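Metal transporter CNNM3 (Homo sapiens, PDB 6DFD) mediates magnesium efflux across the membrane, an activity that requires its cytosolic cyclic nucleotide-binding homology domain, through which the protein dimerises. Local coordinates at the interface of chains A and B. Numbering follows the deposited sequence. Chains: chain A/B, Metal transporter CNNM3.

Contact 1: the interface of chains A and B. Residues chain A 124-125, 179-180; chain B 124-126, 180.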
loop_
_atom_site.group_PDB
_atom_site.type_symbol
_atom_site.label_atom_id
_atom_site.label_comp_id
_atom_site.label_asym_id
_atom_site.label_seq_id
_atom_site.Cartn_x
_atom_site.Cartn_y
_atom_site.Cartn_z
ATOM N N GLY A 124 -0.955 -7.035 5.614
ATOM C CA GLY A 124 -0.698 -7.112 7.037
ATOM C C GLY A 124 -1.708 -7.986 7.754
ATOM O O GLY A 124 -2.645 -8.533 7.167
ATOM N N LYS A 125 -1.497 -8.118 9.065
ATOM C CA LYS A 125 -2.372 -8.957 9.881
ATOM C C LYS A 125 -3.788 -8.400 9.947
ATOM O O LYS A 125 -4.740 -9.161 10.150
ATOM C CB LYS A 125 -1.806 -9.104 11.297
ATOM C CG LYS A 125 -0.532 -9.939 11.389
ATOM C CD LYS A 125 0.704 -9.055 11.390
ATOM C CE LYS A 125 1.974 -9.815 11.042
ATOM N NZ LYS A 125 2.990 -8.912 10.429
ATOM N N PRO A 179 3.425 -14.089 0.101
ATOM C CA PRO A 179 3.254 -12.717 0.586
ATOM C C PRO A 179 2.134 -12.635 1.610
ATOM O O PRO A 179 1.234 -13.475 1.657
ATOM C CB PRO A 179 2.909 -11.938 -0.687
ATOM C CG PRO A 179 2.169 -12.938 -1.529
ATOM C CD PRO A 179 2.715 -14.310 -1.172
ATOM N N ASP A 180 2.215 -11.611 2.457
ATOM C CA ASP A 180 1.132 -11.277 3.380
ATOM C C ASP A 180 0.287 -10.138 2.830
ATOM O O ASP A 180 -0.157 -9.253 3.565
ATOM C CB ASP A 180 1.682 -10.925 4.760
ATOM C CG ASP A 180 2.490 -9.649 4.757
ATOM O OD1 ASP A 180 2.808 -9.149 3.658
ATOM O OD2 ASP A 180 2.798 -9.142 5.856
ATOM N N GLY B 124 3.536 -4.791 7.131
ATOM C CA GLY B 124 3.674 -6.186 6.779
ATOM C C GLY B 124 5.014 -6.764 7.193
ATOM O O GLY B 124 5.936 -6.063 7.614
ATOM N N LYS B 125 5.114 -8.090 7.071
ATOM C CA LYS B 125 6.380 -8.758 7.356
ATOM C C LYS B 125 7.458 -8.314 6.376
ATOM O O LYS B 125 8.628 -8.162 6.751
ATOM C CB LYS B 125 6.196 -10.275 7.319
ATOM C CG LYS B 125 5.679 -10.823 5.997
ATOM C CD LYS B 125 5.463 -12.327 6.077
ATOM C CE LYS B 125 5.068 -12.913 4.730
ATOM N NZ LYS B 125 5.033 -14.403 4.754
ATOM N N GLU B 126 7.085 -8.095 5.114
ATOM C CA GLU B 126 7.992 -7.474 4.158
ATOM C C GLU B 126 8.183 -5.988 4.419
ATOM O O GLU B 126 9.066 -5.376 3.806
ATOM C CB GLU B 126 7.476 -7.659 2.729
ATOM C CG GLU B 126 8.330 -8.556 1.853
ATOM C CD GLU B 126 7.869 -8.560 0.400
ATOM O OE1 GLU B 126 6.756 -9.060 0.131
ATOM O OE2 GLU B 126 8.618 -8.055 -0.469
ATOM N N ASP B 180 1.353 -4.260 13.016
ATOM C CA ASP B 180 2.422 -4.659 12.104
ATOM C C ASP B 180 2.741 -3.564 11.104
ATOM O O ASP B 180 2.891 -3.822 9.904
ATOM C CB ASP B 180 2.034 -5.945 11.386
ATOM C CG ASP B 180 0.816 -5.773 10.498
ATOM O OD1 ASP B 180 -0.034 -4.913 10.811
ATOM O OD2 ASP B 180 0.712 -6.498 9.489
#

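Contact 2: the interface of chains A and B. Residues chain A 123, 132, 137-138, 181; chain B 126, 128, 130.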
loop_
_atom_site.group_PDB
_atom_site.type_symbol
_atom_site.label_atom_id
_atom_site.label_comp_id
_atom_site.label_asym_id
_atom_site.label_seq_id
_atom_site.Cartn_x
_atom_site.Cartn_y
_atom_site.Cartn_z
ATOM N N ILE A 123 -3.175 -5.765 3.089
ATOM C CA ILE A 123 -1.844 -6.115 3.571
ATOM C C ILE A 123 -1.814 -6.156 5.093
ATOM O O ILE A 123 -2.536 -5.423 5.778
ATOM C CB ILE A 123 -0.793 -5.123 3.023
ATOM C CG1 ILE A 123 0.612 -5.552 3.447
ATOM C CG2 ILE A 123 -1.095 -3.714 3.491
ATOM C CD1 ILE A 123 1.689 -5.064 2.520
ATOM N N ASN A 132 -2.959 1.896 -4.731
ATOM C CA ASN A 132 -1.636 2.317 -5.166
ATOM C C ASN A 132 -1.648 2.500 -6.671
ATOM O O ASN A 132 -2.434 1.861 -7.380
ATOM C CB ASN A 132 -0.568 1.289 -4.797
ATOM C CG ASN A 132 -0.080 1.435 -3.370
ATOM O OD1 ASN A 132 -0.359 2.426 -2.695
ATOM N ND2 ASN A 132 0.656 0.438 -2.903
ATOM N N TYR A 137 5.710 -0.860 -6.140
ATOM C CA TYR A 137 6.298 -2.148 -6.485
ATOM C C TYR A 137 6.108 -3.140 -5.349
ATOM O O TYR A 137 5.845 -2.767 -4.205
ATOM C CB TYR A 137 7.782 -2.008 -6.825
ATOM C CG TYR A 137 8.580 -1.382 -5.716
ATOM C CD1 TYR A 137 9.081 -2.149 -4.680
ATOM C CD2 TYR A 137 8.821 -0.014 -5.700
ATOM C CE1 TYR A 137 9.825 -1.572 -3.657
ATOM C CE2 TYR A 137 9.557 0.568 -4.683
ATOM C CZ TYR A 137 10.053 -0.216 -3.668
ATOM O OH TYR A 137 10.782 0.357 -2.655
ATOM N N TYR A 138 6.254 -4.420 -5.694
ATOM C CA TYR A 138 5.835 -5.537 -4.857
ATOM C C TYR A 138 6.761 -6.708 -5.119
ATOM O O TYR A 138 7.390 -6.800 -6.175
ATOM C CB TYR A 138 4.383 -5.962 -5.152
ATOM C CG TYR A 138 3.467 -4.772 -5.197
ATOM C CD1 TYR A 138 2.839 -4.315 -4.048
ATOM C CD2 TYR A 138 3.303 -4.049 -6.368
ATOM C CE1 TYR A 138 2.045 -3.183 -4.071
ATOM C CE2 TYR A 138 2.518 -2.915 -6.401
ATOM C CZ TYR A 138 1.892 -2.487 -5.245
ATOM O OH TYR A 138 1.109 -1.347 -5.259
ATOM N N TYR A 181 0.079 -10.135 1.518
ATOM C CA TYR A 181 -0.749 -9.126 0.883
ATOM C C TYR A 181 -1.388 -9.713 -0.361
ATOM O O TYR A 181 -0.894 -10.677 -0.951
ATOM C CB TYR A 181 0.045 -7.867 0.516
ATOM C CG TYR A 181 1.402 -8.114 -0.117
ATOM C CD1 TYR A 181 2.552 -8.175 0.663
ATOM C CD2 TYR A 181 1.538 -8.256 -1.493
ATOM C CE1 TYR A 181 3.799 -8.386 0.091
ATOM C CE2 TYR A 181 2.782 -8.469 -2.074
ATOM C CZ TYR A 181 3.907 -8.532 -1.276
ATOM O OH TYR A 181 5.146 -8.737 -1.846
ATOM N N GLU B 126 7.085 -8.095 5.114
ATOM C CA GLU B 126 7.992 -7.474 4.158
ATOM C C GLU B 126 8.183 -5.988 4.419
ATOM O O GLU B 126 9.066 -5.376 3.806
ATOM C CB GLU B 126 7.476 -7.659 2.729
ATOM C CG GLU B 126 8.330 -8.556 1.853
ATOM C CD GLU B 126 7.869 -8.560 0.400
ATOM O OE1 GLU B 126 6.756 -9.060 0.131
ATOM O OE2 GLU B 126 8.618 -8.055 -0.469
ATOM N N LEU B 128 6.572 -3.439 3.396
ATOM C CA LEU B 128 6.417 -2.606 2.213
ATOM C C LEU B 128 6.133 -1.170 2.628
ATOM O O LEU B 128 5.347 -0.913 3.545
ATOM C CB LEU B 128 5.292 -3.136 1.320
ATOM C CG LEU B 128 5.726 -3.996 0.126
ATOM C CD1 LEU B 128 6.585 -5.148 0.586
ATOM C CD2 LEU B 128 4.536 -4.535 -0.650
ATOM N N PHE B 130 4.851 2.697 1.663
ATOM C CA PHE B 130 3.931 3.409 0.798
ATOM C C PHE B 130 3.750 4.824 1.323
ATOM O O PHE B 130 3.883 5.080 2.522
ATOM C CB PHE B 130 2.571 2.713 0.725
ATOM C CG PHE B 130 2.656 1.267 0.328
ATOM C CD1 PHE B 130 3.064 0.910 -0.949
ATOM C CD2 PHE B 130 2.330 0.267 1.228
ATOM C CE1 PHE B 130 3.143 -0.417 -1.318
ATOM C CE2 PHE B 130 2.404 -1.061 0.863
ATOM C CZ PHE B 130 2.809 -1.402 -0.412
#

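Contact 3: the interface of chains A and B. Residues chain A 126, 128; chain B 138-141, 179, 181.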
loop_
_atom_site.group_PDB
_atom_site.type_symbol
_atom_site.label_atom_id
_atom_site.label_comp_id
_atom_site.label_asym_id
_atom_site.label_seq_id
_atom_site.Cartn_x
_atom_site.Cartn_y
_atom_site.Cartn_z
ATOM N N GLU A 126 -3.948 -7.087 9.790
ATOM C CA GLU A 126 -5.272 -6.481 9.782
ATOM C C GLU A 126 -5.884 -6.429 8.392
ATOM O O GLU A 126 -7.056 -6.063 8.262
ATOM C CB GLU A 126 -5.208 -5.058 10.347
ATOM C CG GLU A 126 -4.597 -4.960 11.733
ATOM C CD GLU A 126 -4.739 -3.571 12.322
ATOM O OE1 GLU A 126 -5.830 -2.974 12.184
ATOM O OE2 GLU A 126 -3.762 -3.068 12.911
ATOM N N LEU A 128 -5.287 -4.289 6.024
ATOM C CA LEU A 128 -5.648 -2.925 5.669
ATOM C C LEU A 128 -5.652 -2.787 4.155
ATOM O O LEU A 128 -4.826 -3.383 3.462
ATOM C CB LEU A 128 -4.675 -1.917 6.286
ATOM C CG LEU A 128 -4.573 -1.903 7.817
ATOM C CD1 LEU A 128 -3.637 -0.797 8.264
ATOM C CD2 LEU A 128 -5.940 -1.732 8.462
ATOM N N TYR B 138 -6.370 3.023 9.418
ATOM C CA TYR B 138 -5.442 2.244 10.216
ATOM C C TYR B 138 -6.127 1.894 11.528
ATOM O O TYR B 138 -7.065 2.570 11.961
ATOM C CB TYR B 138 -4.145 3.031 10.454
ATOM C CG TYR B 138 -3.618 3.627 9.174
ATOM C CD1 TYR B 138 -4.108 4.837 8.697
ATOM C CD2 TYR B 138 -2.680 2.956 8.412
ATOM C CE1 TYR B 138 -3.657 5.365 7.501
ATOM C CE2 TYR B 138 -2.222 3.481 7.220
ATOM C CZ TYR B 138 -2.712 4.681 6.773
ATOM O OH TYR B 138 -2.249 5.193 5.579
ATOM N N GLY B 139 -5.663 0.811 12.143
ATOM C CA GLY B 139 -6.093 0.472 13.487
ATOM C C GLY B 139 -7.492 -0.086 13.597
ATOM O O GLY B 139 -8.130 0.065 14.645
ATOM N N VAL B 140 -7.999 -0.737 12.544
ATOM C CA VAL B 140 -9.279 -1.428 12.676
ATOM C C VAL B 140 -9.204 -2.453 13.800
ATOM O O VAL B 140 -10.204 -2.723 14.477
ATOM C CB VAL B 140 -9.688 -2.090 11.342
ATOM C CG1 VAL B 140 -11.008 -2.843 11.499
ATOM C CG2 VAL B 140 -9.808 -1.045 10.234
ATOM N N SER B 141 -8.025 -3.043 14.011
ATOM C CA SER B 141 -7.839 -3.978 15.117
ATOM C C SER B 141 -8.286 -3.374 16.443
ATOM O O SER B 141 -8.823 -4.076 17.306
ATOM C CB SER B 141 -6.371 -4.402 15.197
ATOM O OG SER B 141 -5.522 -3.278 15.368
ATOM N N PRO B 179 0.542 -2.904 16.281
ATOM C CA PRO B 179 0.326 -3.091 14.845
ATOM C C PRO B 179 1.577 -3.567 14.129
ATOM O O PRO B 179 2.706 -3.318 14.556
ATOM C CB PRO B 179 -0.071 -1.689 14.372
ATOM C CG PRO B 179 0.699 -0.787 15.272
ATOM C CD PRO B 179 0.755 -1.484 16.618
ATOM N N TYR B 181 2.829 -2.323 11.566
ATOM C CA TYR B 181 3.154 -1.217 10.679
ATOM C C TYR B 181 3.586 -0.018 11.505
ATOM O O TYR B 181 3.350 0.050 12.714
ATOM C CB TYR B 181 1.967 -0.842 9.783
ATOM C CG TYR B 181 0.619 -0.812 10.482
ATOM C CD1 TYR B 181 -0.225 -1.916 10.454
ATOM C CD2 TYR B 181 0.182 0.325 11.152
ATOM C CE1 TYR B 181 -1.464 -1.894 11.083
ATOM C CE2 TYR B 181 -1.053 0.356 11.786
ATOM C CZ TYR B 181 -1.873 -0.755 11.746
ATOM O OH TYR B 181 -3.104 -0.729 12.373
#

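Contact 1: the interface of chains A and B
At A:Lys125 and B:Lys125 the backbone presents its N-H to the other subunit, each in the loop after strand 119-123, just past a glycine with positive phi (85° at A:Gly124, 93° at B:Gly124). Each N-H is taken by a carboxylate: A:Lys125 N gives a hydrogen bond of 2.8 Å to B:Asp180 OD2, and B:Lys125 N gives its twin to A:Asp180 OD2, also 2.8 Å. The two are not quite alike. B:Lys125 N meets its carboxylate on the syn side, tilted from the plane, whereas A:Lys125 N comes down on B:Asp180 from above the plane, 45° out of it. B:Gly124 CA lies 3.2 Å from A:Asp180 OD2.

The lysine side chains break the two-fold symmetry. That of A:Lys125 bends at CG and folds over B:Asp180, its CD 3.4 Å from B:Asp180 CB. Its ammonium NZ ends 3.5 Å from B:Asp180 OD2, a salt bridge whose hydrogen bond is weak. B:Lys125 instead runs extended past A:Asp180 in the opposite direction, touching it with its aliphatic part and carrying its ammonium away from the carboxylate. These paired loops belong to the dimer interface of the cyclic nucleotide-binding homology domain. In this second half the closest approach between side-chain carbons is that of B:Lys125 CG, 3.6 Å from the carboxylate carbon A:Asp180 CG.

Contact 2: the interface of chains A and B
B:Leu128 reaches into a cluster of chain A aromatic rings. Its CB lies 4.3 Å from A:Ile123 CD1; beyond the branch at CG, CD2 does the touching. This methyl sits 3.8 Å from A:Tyr138 CD1 and also covers one face of the A:Tyr181 ring, offset toward the rim, 4.0 Å from CE1. Both tyrosines cross the leucine at about a right angle.

On one flank A:Tyr181, its CG between the backbone N and the carbonyl carbon (chi1 44°), brings its hydroxyl to B:Glu126 OE1 in a 2.6 Å hydrogen bond, on the syn side and close to the carboxylate plane. A phenylalanine in place of A:Tyr181 would probably leave the B:Glu126 carboxylate without its phenolic donor. On the other flank, the A:Asn132 amide comes to the CD1-CE1 rim of B:Phe130, its CG 4.0 Å from B:Phe130 CD1, with the planes 48° apart. A:Asn132 ND2 donates to A:Tyr138 OH at 3.0 Å, almost within the amide plane, which would hold the amide in its flip.

The site lies between the beta-barrels of the two domains: B:Leu128 and B:Phe130, of strand 128-132, face side chains from chain A strands 119-123, 128-132, 137-138 and 181-185.

Contact 3: the interface of chains A and B
Chi1 of -55° sets A:Glu126 CG anti to its own carbonyl carbon and the extended chain beyond stretches across to chain B, while chi1 of 43° at B:Tyr181 turns its phenol to meet the carboxylate. The receiving site lies on the cyclic nucleotide-binding homology domain of chain B, at the 3-10 helix 140-143 and the start of strand 181-185.

Both oxygens of A:Glu126 are used. OE1 takes the backbone N-H of B:Ser141 at 2.9 Å in a nearly straight bond, 164° at the hydrogen, though the donor stands well above the carboxylate plane. B:Val140 N is also near OE1, but its N-H points elsewhere. OE2 accepts from B:Tyr181 OH at 2.5 Å, again from above the plane, and the B:Ser141 hydroxyl OG makes a further hydrogen bond to it at 3.0 Å. The carboxylate is thus gripped from several directions and held against rotation at the first turn of the 3-10 helix, where the N-H of B:Ser141 and the helix start would be expected to stabilise its negative charge.

Behind it, B:Gly139 N donates to B:Tyr181 OH at 3.0 Å, a bent second-shell bond that is likely to help place the phenol. B:Pro179 CB lies over one face of the same ring. A:Leu128 arrives beside the glutamate and crosses both tyrosines at about a right angle: its CD1 methyl is 3.7 Å from B:Tyr181 CE1 and 3.9 Å from B:Tyr138 CD2.

Contact 1 is nearer to each of the other two than they are to each other, its C-alpha centre about 9 Å from that of contact 2 and about 11 Å from that of contact 3; contacts 2 and 3 are about 15 Å apart. B:Glu126 is common to contacts 1 and 2. Contacts 2 and 3 are related by the two-fold axis: residues 126, 128, 138 and 181 appear in both with the chains exchanged, although the glutamate takes a different conformation in each. The same elements, strands 119-123, 128-132, 137-138 and 181-185 with their loops, serve both subunits, consistent with this domain mediating CNNM dimerisation.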